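Local coordinates for tapirin (Caldicellulosiruptor hydrothermalis, PDB 6N2C), which binds cellulose and probably helps the bacterium adhere to it, probably through a C-terminal beta-helix domain that also holds a zinc ion, at residues A[382-387]-A[401-406]; A[368-373]-A[388-393]; A[319-324]-A[345-350]. All coordinates share one frame; numbering follows the deposited sequence. Where two conformers were deposited one is given.

Contact 1. Residues A[382-387]-A[401-406]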
# COMPACT_ATOMS: atom_id res chain seq x y z
N LYS A 382 19.70 21.36 -4.52
CA LYS A 382 20.80 21.47 -3.55
C LYS A 382 21.70 20.28 -3.70
O LYS A 382 21.23 19.15 -3.68
CB LYS A 382 20.31 21.54 -2.09
CG LYS A 382 21.42 21.63 -1.06
CD LYS A 382 20.80 21.79 0.32
CE LYS A 382 21.82 21.87 1.42
NZ LYS A 382 22.79 23.05 1.38
N ILE A 383 22.99 20.52 -3.96
CA ILE A 383 24.03 19.51 -4.05
C ILE A 383 25.09 19.90 -2.97
O ILE A 383 25.54 21.06 -2.92
CB ILE A 383 24.66 19.50 -5.43
CG1 ILE A 383 23.66 18.92 -6.44
CG2 ILE A 383 25.91 18.64 -5.45
CD1 ILE A 383 24.12 19.05 -7.84
N ASP A 384 25.32 18.97 -2.02
CA ASP A 384 26.32 19.14 -0.99
C ASP A 384 27.25 17.95 -1.09
O ASP A 384 26.86 16.77 -0.87
CB ASP A 384 25.64 19.31 0.37
CG ASP A 384 26.62 19.36 1.52
OD1 ASP A 384 27.79 19.53 1.25
OD2 ASP A 384 26.16 19.21 2.65
N GLY A 385 28.49 18.22 -1.45
CA GLY A 385 29.48 17.17 -1.63
C GLY A 385 29.64 16.61 -3.00
O GLY A 385 28.99 17.07 -3.94
N GLU A 386 30.49 15.59 -3.11
CA GLU A 386 30.88 15.03 -4.39
C GLU A 386 29.87 13.95 -4.64
O GLU A 386 30.17 12.75 -4.72
CB GLU A 386 32.33 14.51 -4.40
CG GLU A 386 33.38 15.67 -4.17
CD GLU A 386 33.55 16.62 -5.36
OE1 GLU A 386 33.13 16.26 -6.50
OE2 GLU A 386 34.05 17.78 -5.20
N VAL A 387 28.64 14.41 -4.88
CA VAL A 387 27.55 13.47 -5.24
C VAL A 387 27.84 12.67 -6.52
O VAL A 387 28.64 13.04 -7.35
CB VAL A 387 26.19 14.23 -5.29
CG1 VAL A 387 25.91 14.90 -3.95
CG2 VAL A 387 26.13 15.24 -6.42
N THR A 401 21.80 25.54 -5.20
CA THR A 401 22.67 25.79 -4.08
C THR A 401 23.73 24.66 -4.10
O THR A 401 23.40 23.46 -4.00
CB THR A 401 21.85 25.81 -2.80
OG1 THR A 401 20.95 26.94 -2.87
CG2 THR A 401 22.76 26.03 -1.61
N ILE A 402 25.00 25.05 -4.23
CA ILE A 402 26.10 24.11 -4.19
C ILE A 402 27.01 24.39 -2.99
O ILE A 402 27.17 25.54 -2.55
CB ILE A 402 26.89 24.08 -5.49
CG1 ILE A 402 27.31 25.51 -5.94
CG2 ILE A 402 26.07 23.42 -6.59
CD1 ILE A 402 28.42 25.49 -6.98
N SER A 403 27.54 23.30 -2.43
CA SER A 403 28.54 23.40 -1.34
C SER A 403 29.40 22.19 -1.31
O SER A 403 29.00 21.10 -1.73
CB SER A 403 27.87 23.64 -0.02
OG SER A 403 27.02 22.59 0.34
N ASN A 404 30.62 22.36 -0.76
CA ASN A 404 31.57 21.23 -0.60
C ASN A 404 31.74 20.51 -1.88
O ASN A 404 31.94 19.32 -1.92
CB ASN A 404 31.15 20.34 0.54
CG ASN A 404 31.12 21.10 1.83
OD1 ASN A 404 32.15 21.69 2.22
ND2 ASN A 404 29.97 21.09 2.53
N LEU A 405 31.68 21.26 -2.98
CA LEU A 405 31.74 20.64 -4.28
C LEU A 405 32.93 21.31 -4.92
O LEU A 405 32.84 22.53 -5.36
CB LEU A 405 30.44 20.98 -5.07
CG LEU A 405 30.44 20.43 -6.52
CD1 LEU A 405 30.52 18.93 -6.51
CD2 LEU A 405 29.23 20.94 -7.33
N ASN A 406 34.03 20.55 -4.98
CA ASN A 406 35.30 21.07 -5.47
C ASN A 406 35.72 20.60 -6.82
O ASN A 406 36.29 21.40 -7.58
CB ASN A 406 36.37 20.77 -4.43
CG ASN A 406 36.00 21.37 -3.10
OD1 ASN A 406 35.73 22.59 -3.03
ND2 ASN A 406 35.89 20.52 -2.07
O HOH W 1 24.43 22.92 -0.74
O HOH W 2 35.55 17.95 -2.63
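Glu-386 OE2 is gripped by three donors where two successive coils of the parallel beta-helix meet. Asn-406 N donates to Glu-386 OE2 at 2.8 Å, nearly along the C-O axis. Water 2 donates to the same oxygen, and the N of Ser-407 adds a further bond. Water 2 also accepts from Asn-406 ND2, so it links that amide to the carboxylate. A bend at chi2 (-72°) brings Glu-386 CD to 4.0 Å from Leu-405 CD1. The Glu-386 and Leu-405 side chains cross at about a right angle.

Upstream of these turns, strands 382-384 and 401-403 run parallel and in register. Ile-383 donates through N to Thr-401 O and accepts through O from Ser-403 N. Gly-385 N then donates to Ser-403 O at 2.9 Å. The positive phi of Gly-385 would jam a beta carbon against the carbonyl O of Asp-384.

Asp-384, on the face it shares with Lys-382 and Ser-403, lies beside Asn-404 of the following loop. The two side chains point the same way. Asn-404 ND2 donates to Asp-384 OD1 over 3.0 Å, in a nearly straight bond (171°). The donor comes from the syn side, 28° out of the carboxylate plane, and OD1 lies in the plane of the amide. Ser-403 OG lies 3.3 Å from Asp-384 OD1, at best a weak bond. Water 1 sits between Lys-382 NZ, Ser-403 OG and Ile-383 O. It accepts from NZ and donates to the carbonyl, which therefore has a second partner besides Ser-403 N.

The other face carries Ile-383 and Ile-402. Leu-405, from the loop, approaches the buried Ile-383, with Leu-405 CD2 4.5 Å from Ile-383 CG2.

Contact 2. Residues A[368-373]-A[388-393]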
# COMPACT_ATOMS: atom_id res chain seq x y z
N THR A 368 23.33 8.91 -4.73
CA THR A 368 23.47 8.51 -6.11
C THR A 368 22.16 8.64 -6.86
O THR A 368 21.11 8.15 -6.39
CB THR A 368 23.90 7.05 -6.21
OG1 THR A 368 25.17 6.83 -5.54
CG2 THR A 368 24.07 6.64 -7.62
N ILE A 369 22.23 9.28 -8.02
CA ILE A 369 21.23 9.10 -9.06
C ILE A 369 21.90 8.48 -10.27
O ILE A 369 22.72 9.09 -10.92
CB ILE A 369 20.52 10.44 -9.39
CG1 ILE A 369 19.89 11.09 -8.12
CG2 ILE A 369 19.50 10.25 -10.47
CD1 ILE A 369 19.23 12.47 -8.35
N ASP A 370 21.47 7.29 -10.61
CA ASP A 370 21.98 6.57 -11.77
C ASP A 370 20.88 6.42 -12.77
O ASP A 370 20.10 5.44 -12.71
CB ASP A 370 22.47 5.22 -11.32
CG ASP A 370 23.03 4.37 -12.48
OD1 ASP A 370 23.19 4.82 -13.62
OD2 ASP A 370 23.31 3.24 -12.20
N ALA A 371 20.81 7.39 -13.65
CA ALA A 371 19.61 7.59 -14.52
C ALA A 371 20.00 8.26 -15.80
O ALA A 371 19.52 9.35 -16.10
CB ALA A 371 18.57 8.42 -13.76
N PRO A 372 20.87 7.60 -16.59
CA PRO A 372 21.54 8.34 -17.67
C PRO A 372 20.62 8.86 -18.75
O PRO A 372 21.00 9.78 -19.45
CB PRO A 372 22.53 7.29 -18.23
CG PRO A 372 21.79 5.99 -17.98
CD PRO A 372 21.29 6.19 -16.57
N ASP A 373 19.40 8.30 -18.93
CA ASP A 373 18.42 8.81 -19.87
C ASP A 373 17.35 9.73 -19.27
O ASP A 373 16.40 10.18 -19.98
CB ASP A 373 17.69 7.66 -20.65
CG ASP A 373 16.92 8.17 -21.84
OD1 ASP A 373 17.48 9.05 -22.58
OD2 ASP A 373 15.73 7.81 -22.06
N LYS A 388 27.12 11.56 -6.71
CA LYS A 388 27.19 10.80 -7.88
C LYS A 388 25.91 10.98 -8.69
O LYS A 388 24.87 10.37 -8.33
CB LYS A 388 27.36 9.36 -7.57
CG LYS A 388 28.74 9.05 -6.99
CD LYS A 388 28.87 7.54 -6.83
CE LYS A 388 29.63 7.15 -5.58
NZ LYS A 388 31.00 7.72 -5.65
N LEU A 389 25.98 11.77 -9.76
CA LEU A 389 24.82 12.06 -10.61
C LEU A 389 25.17 11.67 -12.01
O LEU A 389 26.23 12.06 -12.51
CB LEU A 389 24.49 13.53 -10.65
CG LEU A 389 24.12 14.32 -9.44
CD1 LEU A 389 23.74 15.72 -9.89
CD2 LEU A 389 22.96 13.58 -8.77
N ASN A 390 24.33 10.85 -12.61
CA ASN A 390 24.49 10.43 -13.99
C ASN A 390 23.11 10.52 -14.68
O ASN A 390 22.30 9.56 -14.58
CB ASN A 390 25.07 9.02 -14.00
CG ASN A 390 25.26 8.49 -15.39
OD1 ASN A 390 25.41 9.26 -16.36
ND2 ASN A 390 25.19 7.19 -15.53
N VAL A 391 22.84 11.64 -15.35
CA VAL A 391 21.55 11.91 -15.90
C VAL A 391 21.64 12.54 -17.25
O VAL A 391 22.75 12.89 -17.70
CB VAL A 391 20.71 12.81 -14.98
CG1 VAL A 391 20.68 12.22 -13.59
CG2 VAL A 391 21.31 14.21 -14.84
N LYS A 392 20.50 12.69 -17.91
CA LYS A 392 20.51 13.34 -19.23
C LYS A 392 20.36 14.85 -19.13
O LYS A 392 21.10 15.59 -19.77
CB LYS A 392 19.45 12.72 -20.09
CG LYS A 392 19.37 13.27 -21.51
CD LYS A 392 18.60 12.36 -22.45
CE LYS A 392 17.10 12.61 -22.38
NZ LYS A 392 16.35 11.60 -23.18
N LYS A 393 19.35 15.33 -18.42
CA LYS A 393 19.10 16.76 -18.31
C LYS A 393 18.51 17.12 -16.97
O LYS A 393 17.72 16.37 -16.41
CB LYS A 393 18.14 17.26 -19.43
CG LYS A 393 17.83 18.75 -19.46
CD LYS A 393 16.87 19.12 -20.58
CE LYS A 393 16.81 20.61 -20.80
NZ LYS A 393 15.78 20.94 -21.85
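Ile-369 and Leu-389 meet inside the parallel beta-helix, on neighbouring strands of successive coils. Their side chains lie side by side and point the same way. In the conformer given, Leu-389 CD2 does the touching, at 3.9 Å from Ile-369 CD1. The Ile-369 and Val-391 side chains cross obliquely, with Ile-369 CG2 3.9 Å from Val-391 CG1. Ile-362, on another face of the helix, packs against both Ile-369 and Leu-389.

Backbone bonds hold these side chains in register. Ile-369 N donates to Lys-388 O, and Ile-369 O accepts from Asn-390 N. Ala-371 N closes the series on Asn-390 O at 2.8 Å.

Asp-370 and Asn-390 occupy the opposite face of the strand pair. They run side by side, with carboxylate and amide planes 21° apart. Asp-370 OD1 is 3.6 Å from Asn-390 ND2. Asn-390 CG stands anti to the backbone N, and the amide lies against Pro-372, with Asn-390 ND2 3.8 Å from Pro-372 CB.

The chains turn corners at Pro-372 and Asp-373 and at Lys-392. At these corners Asp-373 and Lys-392 form a salt bridge. The carboxylate has a second partner, since Asp-373 OD2 accepts from Gly-352 N. A bend at chi3 (85°) sets Lys-392 CE alongside Asp-373. Lys-392 NZ then meets Asp-373 OD1 at 2.9 Å from above the carboxylate plane, 40° out of it.

Contact 3. Residues A[319-324]-A[345-350]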
# COMPACT_ATOMS: atom_id res chain seq x y z
N LEU A 319 9.85 12.25 -0.59
CA LEU A 319 10.51 11.00 -0.88
C LEU A 319 11.93 11.14 -0.23
O LEU A 319 12.67 12.03 -0.60
CB LEU A 319 10.65 10.84 -2.40
CG LEU A 319 11.52 9.69 -2.88
CD1 LEU A 319 11.15 8.33 -2.29
CD2 LEU A 319 11.55 9.66 -4.36
N ASN A 320 12.23 10.30 0.73
CA ASN A 320 13.56 10.21 1.38
C ASN A 320 14.19 8.93 0.96
O ASN A 320 13.67 7.84 1.25
CB ASN A 320 13.38 10.22 2.91
CG ASN A 320 12.93 11.52 3.41
OD1 ASN A 320 13.54 12.54 3.04
ND2 ASN A 320 11.83 11.56 4.20
N ILE A 321 15.28 9.00 0.21
CA ILE A 321 16.07 7.81 -0.13
C ILE A 321 17.46 7.95 0.57
O ILE A 321 18.29 8.74 0.11
CB ILE A 321 16.25 7.61 -1.62
CG1 ILE A 321 14.92 7.75 -2.38
CG2 ILE A 321 16.92 6.28 -1.88
CD1 ILE A 321 15.08 7.78 -3.88
N TRP A 322 17.65 7.25 1.69
CA TRP A 322 18.89 7.33 2.49
C TRP A 322 19.64 6.00 2.54
O TRP A 322 20.68 5.89 3.18
CB TRP A 322 18.60 7.88 3.90
CG TRP A 322 17.92 9.20 4.00
CD1 TRP A 322 17.29 9.92 3.03
CD2 TRP A 322 17.72 9.92 5.20
NE1 TRP A 322 16.77 11.06 3.55
CE2 TRP A 322 17.04 11.06 4.89
CE3 TRP A 322 18.13 9.71 6.51
CZ2 TRP A 322 16.67 12.00 5.87
CZ3 TRP A 322 17.77 10.61 7.46
CH2 TRP A 322 17.06 11.75 7.14
N THR A 323 19.16 5.00 1.77
CA THR A 323 19.77 3.74 1.62
C THR A 323 19.38 3.13 0.28
O THR A 323 18.64 3.80 -0.48
CB THR A 323 19.41 2.85 2.84
OG1 THR A 323 20.33 1.75 2.84
CG2 THR A 323 17.91 2.35 2.74
N ASP A 324 19.85 1.94 -0.06
CA ASP A 324 19.53 1.31 -1.33
C ASP A 324 18.15 0.69 -1.19
O ASP A 324 17.90 0.08 -0.16
CB ASP A 324 20.57 0.28 -1.76
CG ASP A 324 20.86 -0.81 -0.70
OD1 ASP A 324 21.04 -0.54 0.53
OD2 ASP A 324 20.87 -1.96 -1.10
N GLY A 345 21.75 6.56 -0.11
CA GLY A 345 20.58 6.56 -0.98
C GLY A 345 20.95 6.36 -2.41
O GLY A 345 21.88 6.99 -2.91
N ILE A 346 20.24 5.48 -3.11
CA ILE A 346 20.41 5.26 -4.53
C ILE A 346 19.00 5.37 -5.25
O ILE A 346 18.06 4.67 -4.86
CB ILE A 346 20.94 3.87 -4.84
CG1 ILE A 346 22.30 3.69 -4.18
CG2 ILE A 346 21.04 3.68 -6.35
CD1 ILE A 346 22.87 2.29 -4.36
N LEU A 347 18.94 6.19 -6.27
CA LEU A 347 17.80 6.25 -7.26
C LEU A 347 18.37 5.85 -8.59
O LEU A 347 19.26 6.55 -9.15
CB LEU A 347 17.23 7.66 -7.40
CG LEU A 347 16.08 7.90 -8.41
CD1 LEU A 347 14.93 6.96 -8.11
CD2 LEU A 347 15.70 9.34 -8.47
N SER A 348 17.86 4.75 -9.12
CA SER A 348 18.21 4.22 -10.41
C SER A 348 17.01 4.24 -11.34
O SER A 348 15.90 3.90 -10.92
CB SER A 348 18.65 2.78 -10.20
OG SER A 348 19.07 2.15 -11.36
N ALA A 349 17.21 4.62 -12.60
CA ALA A 349 16.11 4.82 -13.53
C ALA A 349 16.44 4.40 -14.92
O ALA A 349 17.55 4.64 -15.43
CB ALA A 349 15.64 6.26 -13.52
N ASP A 350 15.47 3.79 -15.57
CA ASP A 350 15.65 3.24 -16.91
C ASP A 350 15.22 4.22 -17.96
O ASP A 350 14.89 5.39 -17.68
CB ASP A 350 14.88 1.90 -17.03
CG ASP A 350 15.35 0.83 -16.07
OD1 ASP A 350 16.52 0.81 -15.60
OD2 ASP A 350 14.51 -0.04 -15.74
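Ile-321 reaches across to Ile-346 and Leu-347 from the end of its strand. Its CB carries two branches that part at once. CG2 stands anti to the backbone N and turns to the backbone of Ile-346. Ile-321 CG2 lies 3.6 Å from both Ile-346 N and Ile-346 O. CG1 stands anti to the carbonyl carbon (chi1 -48°) and leads to the tip. There Ile-321 CD1 lies 4.1 Å from Leu-347 CB. The two side chains cross at about a right angle, and Met-326 packs against both of them.

Behind this side chain the backbones come close without any hydrogen bond between the two segments. Gly-345 CA makes CH...O contacts with two carbonyls. Gly-345 CA is 3.3 Å from Ile-321 O and 3.4 Å from Thr-323 O. A beta carbon on Gly-345 would clash with Ile-321 O. The bare glycine thus lets the chain pass this close to the turn.

Farther along the turn, Asp-324 CB touches Ile-346 CD1 at 4.0 Å. The polar ends of the turn are held by the preceding coil: Asp-324 OD1 accepts from Ser-305 N, and Thr-323 OG1 bonds to Gly-303 O. Trp-322 starts out away from segment 345-350, and its ring makes cation-pi contacts with Arg-301 and Arg-342.

The contact is therefore diagonal. The turn that follows strand 318-321 in one coil meets the start of strand 346-349 in the next. Coils stacked on one another, with aliphatic side chains such as Ile-321 and Leu-347 filling the interior, are the pattern of a parallel beta-helix.

Overall arrangement
Contact 3 closes before the other two open; contacts 1 and 2 interleave along the chain. Contacts 2 and 3 have centres about 12 Å apart. Strand 346-349 of contact 3 neighbours 368-371 of contact 2, whereas 318-321 lies in the row of contact 1. Thr-368 O and Asp-370 N probably bond to Leu-347 N and O. Contacts 1 and 2 have centres about 15 Å apart and meet inside the helix, where Ile-383 CD1 lies 3.9 Å from Leu-389 CD1 in the conformer given. Contacts 1 and 3 do not touch. All lie away from the zinc ion. Its ligands, His-530, Asp-532 and Glu-551, sit toward the far end of the strand row that contains 368-371 and 388-391.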